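Local coordinates for protein 3-oxo-tetronate kinase (Cupriavidus necator, PDB 5DMH) that catalyses the ATP-dependent phosphorylation of 3-oxo-tetronate to 3-oxo-tetronate 4-phosphate in carbohydrate metabolism, at residues 318-332 against 368-380. Numbering follows the deposited sequence.
Sequences PLALARGEAVADAAL and LVEQCLATVAAGL. With ADP (adenosine-5'-diphosphate), chain C.
Leu321 reaches from helix 318-322 onto Leu368 and Cys372 of helix 362-382, its two methyls straddling Cys372 CB: CD1 also rests 3.5 Å from the backbone O of Leu368, and CD2 lies 3.8 Å from SG of Cys372. The cysteine points its sulfur, anti to the backbone N (chi1 179°), into an apolar niche that Val327 CG1 and Ala328 CB also line, suiting a small, weakly polar group. Leu368 answers with CD1 against Ala322 CB. Helix 327-332 runs 9.1 Å from its partner, axis to axis, crossing at -40°; the alanines on its inner face are consistent with this spacing. Ala328 CB meets Thr375 CG2, and Ala331 CB lies 3.7 Å from Val376 CG2. Leu332 enters as a knob among Thr375, Val376, Gly379 and Leu380, its CD1 4.0 Å from CA of Gly379, where the missing side chain makes room.

The two segments share no hydrogen bond. Thr375 OG1 donates to Gln371 O (2.9 Å), leaving its methyl for Ala328. Across the Schellman motif at Gly324, Arg323 NE and Glu325 OE2 form a salt bridge.

At the nucleotide end, Pro318 CG touches Val369 CG2 and lies 3.7 Å from N1 of the adenine. Glu370 OE2 accepts a hydrogen bond from the ribose O3' (2.7 Å), and its OE1 is salt-bridged to Lys84. Helix-on-helix packing thus continues into the adenosine end of the ADP pocket in the nucleotide-binding C-terminal domain.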
# COMPACT_ATOMS: atom_id res chain seq x y z
N PRO A 318 -15.96 -18.17 -4.07
CA PRO A 318 -16.87 -17.05 -3.80
C PRO A 318 -18.34 -17.43 -4.00
O PRO A 318 -19.24 -16.89 -3.36
CB PRO A 318 -16.44 -16.00 -4.82
CG PRO A 318 -15.00 -16.32 -5.10
CD PRO A 318 -14.96 -17.82 -5.09
N LEU A 319 -18.60 -18.36 -4.91
CA LEU A 319 -19.98 -18.75 -5.18
C LEU A 319 -20.58 -19.49 -3.99
O LEU A 319 -21.78 -19.38 -3.73
CB LEU A 319 -20.08 -19.57 -6.46
CG LEU A 319 -19.54 -18.94 -7.74
CD1 LEU A 319 -19.79 -19.90 -8.90
CD2 LEU A 319 -20.18 -17.62 -8.00
N ALA A 320 -19.75 -20.25 -3.27
CA ALA A 320 -20.18 -20.91 -2.03
C ALA A 320 -20.46 -19.90 -0.92
O ALA A 320 -21.43 -20.05 -0.16
CB ALA A 320 -19.13 -21.91 -1.57
N LEU A 321 -19.63 -18.86 -0.83
CA LEU A 321 -19.88 -17.76 0.11
C LEU A 321 -21.24 -17.11 -0.14
O LEU A 321 -22.01 -16.90 0.79
CB LEU A 321 -18.75 -16.70 0.02
CG LEU A 321 -17.38 -17.16 0.51
CD1 LEU A 321 -16.31 -16.12 0.23
CD2 LEU A 321 -17.38 -17.54 1.99
N ALA A 322 -21.53 -16.80 -1.40
CA ALA A 322 -22.80 -16.18 -1.77
C ALA A 322 -24.00 -17.08 -1.49
O ALA A 322 -25.05 -16.58 -1.15
CB ALA A 322 -22.78 -15.75 -3.25
N ARG A 323 -23.84 -18.40 -1.61
CA ARG A 323 -24.91 -19.35 -1.26
C ARG A 323 -25.05 -19.53 0.26
O ARG A 323 -25.95 -20.22 0.74
CB ARG A 323 -24.67 -20.73 -1.87
CG ARG A 323 -24.74 -20.80 -3.38
CD ARG A 323 -24.73 -22.24 -3.87
NE ARG A 323 -23.44 -22.91 -3.65
CZ ARG A 323 -22.45 -22.98 -4.55
NH1 ARG A 323 -22.57 -22.40 -5.73
NH2 ARG A 323 -21.32 -23.61 -4.25
N GLY A 324 -24.13 -18.94 1.01
CA GLY A 324 -24.16 -18.98 2.45
C GLY A 324 -23.68 -20.30 3.01
O GLY A 324 -24.08 -20.68 4.11
N GLU A 325 -22.85 -21.00 2.26
CA GLU A 325 -22.24 -22.21 2.77
C GLU A 325 -21.17 -21.83 3.79
O GLU A 325 -20.65 -20.71 3.77
CB GLU A 325 -21.71 -23.07 1.64
CG GLU A 325 -22.82 -23.57 0.72
CD GLU A 325 -22.30 -24.18 -0.56
OE1 GLU A 325 -21.10 -24.51 -0.61
OE2 GLU A 325 -23.10 -24.32 -1.51
N ALA A 326 -20.88 -22.73 4.72
CA ALA A 326 -20.05 -22.41 5.88
C ALA A 326 -18.56 -22.47 5.54
O ALA A 326 -17.82 -23.25 6.14
CB ALA A 326 -20.39 -23.38 7.04
N VAL A 327 -18.13 -21.62 4.63
CA VAL A 327 -16.77 -21.66 4.09
C VAL A 327 -15.73 -21.19 5.12
O VAL A 327 -14.70 -21.85 5.30
CB VAL A 327 -16.67 -20.82 2.80
CG1 VAL A 327 -15.27 -20.81 2.28
CG2 VAL A 327 -17.64 -21.34 1.74
N ALA A 328 -16.01 -20.08 5.82
CA ALA A 328 -15.08 -19.62 6.84
C ALA A 328 -14.91 -20.64 7.97
O ALA A 328 -13.78 -20.86 8.44
CB ALA A 328 -15.50 -18.26 7.40
N ASP A 329 -16.01 -21.25 8.40
CA ASP A 329 -15.94 -22.31 9.41
C ASP A 329 -15.06 -23.46 8.92
O ASP A 329 -14.25 -24.00 9.68
CB ASP A 329 -17.34 -22.84 9.76
CG ASP A 329 -18.21 -21.83 10.49
OD1 ASP A 329 -17.68 -20.82 11.01
OD2 ASP A 329 -19.44 -22.06 10.56
N ALA A 330 -15.19 -23.81 7.64
CA ALA A 330 -14.41 -24.92 7.08
C ALA A 330 -12.93 -24.59 7.04
O ALA A 330 -12.08 -25.47 7.27
CB ALA A 330 -14.90 -25.26 5.69
N ALA A 331 -12.62 -23.34 6.72
CA ALA A 331 -11.23 -22.88 6.69
C ALA A 331 -10.61 -22.88 8.07
O ALA A 331 -9.49 -23.30 8.25
CB ALA A 331 -11.14 -21.52 6.08
N LEU A 332 -11.37 -22.42 9.06
CA LEU A 332 -10.95 -22.48 10.45
C LEU A 332 -10.67 -23.91 10.91
O LEU A 332 -9.67 -24.19 11.58
CB LEU A 332 -12.05 -21.89 11.32
CG LEU A 332 -11.97 -20.49 11.93
CD1 LEU A 332 -10.63 -19.85 11.78
CD2 LEU A 332 -13.07 -19.61 11.36
N LEU A 368 -17.28 -10.37 -0.29
CA LEU A 368 -17.48 -11.69 0.32
C LEU A 368 -16.14 -12.36 0.62
O LEU A 368 -15.93 -12.92 1.70
CB LEU A 368 -18.32 -12.60 -0.59
CG LEU A 368 -19.79 -12.27 -0.65
CD1 LEU A 368 -20.49 -12.89 -1.88
CD2 LEU A 368 -20.48 -12.71 0.65
N VAL A 369 -15.22 -12.29 -0.33
CA VAL A 369 -13.93 -12.92 -0.13
C VAL A 369 -13.12 -12.24 0.98
O VAL A 369 -12.55 -12.93 1.82
CB VAL A 369 -13.11 -12.95 -1.43
CG1 VAL A 369 -11.64 -13.40 -1.14
CG2 VAL A 369 -13.80 -13.84 -2.48
N GLU A 370 -13.08 -10.91 0.98
CA GLU A 370 -12.41 -10.15 2.01
C GLU A 370 -12.97 -10.51 3.38
O GLU A 370 -12.21 -10.74 4.31
CB GLU A 370 -12.56 -8.63 1.76
CG GLU A 370 -11.77 -8.12 0.56
CD GLU A 370 -12.03 -6.66 0.25
OE1 GLU A 370 -12.47 -5.92 1.16
OE2 GLU A 370 -11.83 -6.26 -0.93
N GLN A 371 -14.29 -10.55 3.48
CA GLN A 371 -14.97 -10.81 4.76
C GLN A 371 -14.64 -12.20 5.28
O GLN A 371 -14.49 -12.41 6.49
CB GLN A 371 -16.48 -10.70 4.57
CG GLN A 371 -16.99 -9.27 4.45
CD GLN A 371 -18.49 -9.21 4.13
OE1 GLN A 371 -19.25 -10.12 4.47
NE2 GLN A 371 -18.90 -8.13 3.46
N CYS A 372 -14.55 -13.16 4.36
CA CYS A 372 -14.27 -14.55 4.71
C CYS A 372 -12.88 -14.68 5.29
O CYS A 372 -12.67 -15.24 6.39
CB CYS A 372 -14.42 -15.44 3.48
SG CYS A 372 -14.07 -17.17 3.78
N LEU A 373 -11.91 -14.11 4.59
CA LEU A 373 -10.52 -14.17 5.04
C LEU A 373 -10.37 -13.42 6.35
O LEU A 373 -9.59 -13.84 7.23
CB LEU A 373 -9.59 -13.61 3.93
CG LEU A 373 -9.47 -14.50 2.70
CD1 LEU A 373 -8.71 -13.77 1.57
CD2 LEU A 373 -8.82 -15.84 3.00
N ALA A 374 -11.10 -12.31 6.51
CA ALA A 374 -11.04 -11.54 7.74
C ALA A 374 -11.63 -12.35 8.92
O ALA A 374 -11.10 -12.34 10.03
CB ALA A 374 -11.75 -10.22 7.57
N THR A 375 -12.74 -13.03 8.67
CA THR A 375 -13.33 -13.92 9.68
C THR A 375 -12.35 -15.06 10.08
O THR A 375 -12.14 -15.35 11.26
CB THR A 375 -14.63 -14.55 9.17
OG1 THR A 375 -15.60 -13.52 8.98
CG2 THR A 375 -15.16 -15.62 10.16
N VAL A 376 -11.72 -15.66 9.08
CA VAL A 376 -10.73 -16.69 9.37
C VAL A 376 -9.61 -16.11 10.24
O VAL A 376 -9.25 -16.67 11.25
CB VAL A 376 -10.15 -17.32 8.12
CG1 VAL A 376 -8.98 -18.21 8.48
CG2 VAL A 376 -11.23 -18.10 7.38
N ALA A 377 -9.11 -14.93 9.88
CA ALA A 377 -8.08 -14.31 10.72
C ALA A 377 -8.54 -14.06 12.17
O ALA A 377 -7.81 -14.34 13.13
CB ALA A 377 -7.61 -13.02 10.09
N ALA A 378 -9.73 -13.52 12.34
CA ALA A 378 -10.25 -13.24 13.69
C ALA A 378 -10.38 -14.53 14.50
O ALA A 378 -10.02 -14.59 15.67
CB ALA A 378 -11.58 -12.52 13.62
N GLY A 379 -10.90 -15.57 13.85
CA GLY A 379 -11.04 -16.88 14.48
C GLY A 379 -9.72 -17.46 14.92
O GLY A 379 -9.60 -18.04 16.01
N LEU A 380 -8.70 -17.28 14.09
CA LEU A 380 -7.38 -17.84 14.35
C LEU A 380 -6.69 -17.06 15.48
O LEU A 380 -6.05 -17.66 16.35
CB LEU A 380 -6.54 -17.88 13.06
CG LEU A 380 -6.94 -18.91 11.99
CD1 LEU A 380 -6.05 -18.81 10.76
CD2 LEU A 380 -6.90 -20.34 12.53
PB ADP C . -4.10 -6.64 -4.82
O1B ADP C . -3.08 -6.27 -3.75
O2B ADP C . -3.57 -7.74 -5.72
O3B ADP C . -4.67 -5.44 -5.55
PA ADP C . -6.51 -6.84 -3.17
O1A ADP C . -6.72 -7.75 -2.02
O2A ADP C . -6.32 -5.38 -2.98
O3A ADP C . -5.28 -7.45 -4.05
O5' ADP C . -7.74 -6.92 -4.20
C5' ADP C . -8.18 -8.16 -4.74
C4' ADP C . -9.71 -8.15 -4.79
O4' ADP C . -10.16 -9.19 -5.64
C3' ADP C . -10.32 -8.39 -3.42
O3' ADP C . -11.54 -7.64 -3.25
C2' ADP C . -10.61 -9.86 -3.46
O2' ADP C . -11.54 -10.26 -2.48
C1' ADP C . -11.05 -10.01 -4.90
N9 ADP C . -10.96 -11.41 -5.31
C8 ADP C . -9.96 -12.28 -5.02
N7 ADP C . -10.22 -13.49 -5.53
C5 ADP C . -11.42 -13.39 -6.16
C6 ADP C . -12.29 -14.31 -6.88
N6 ADP C . -11.86 -15.58 -7.05
N1 ADP C . -13.44 -13.83 -7.40
C2 ADP C . -13.82 -12.55 -7.24
N3 ADP C . -13.10 -11.63 -6.56
C4 ADP C . -11.91 -12.01 -6.00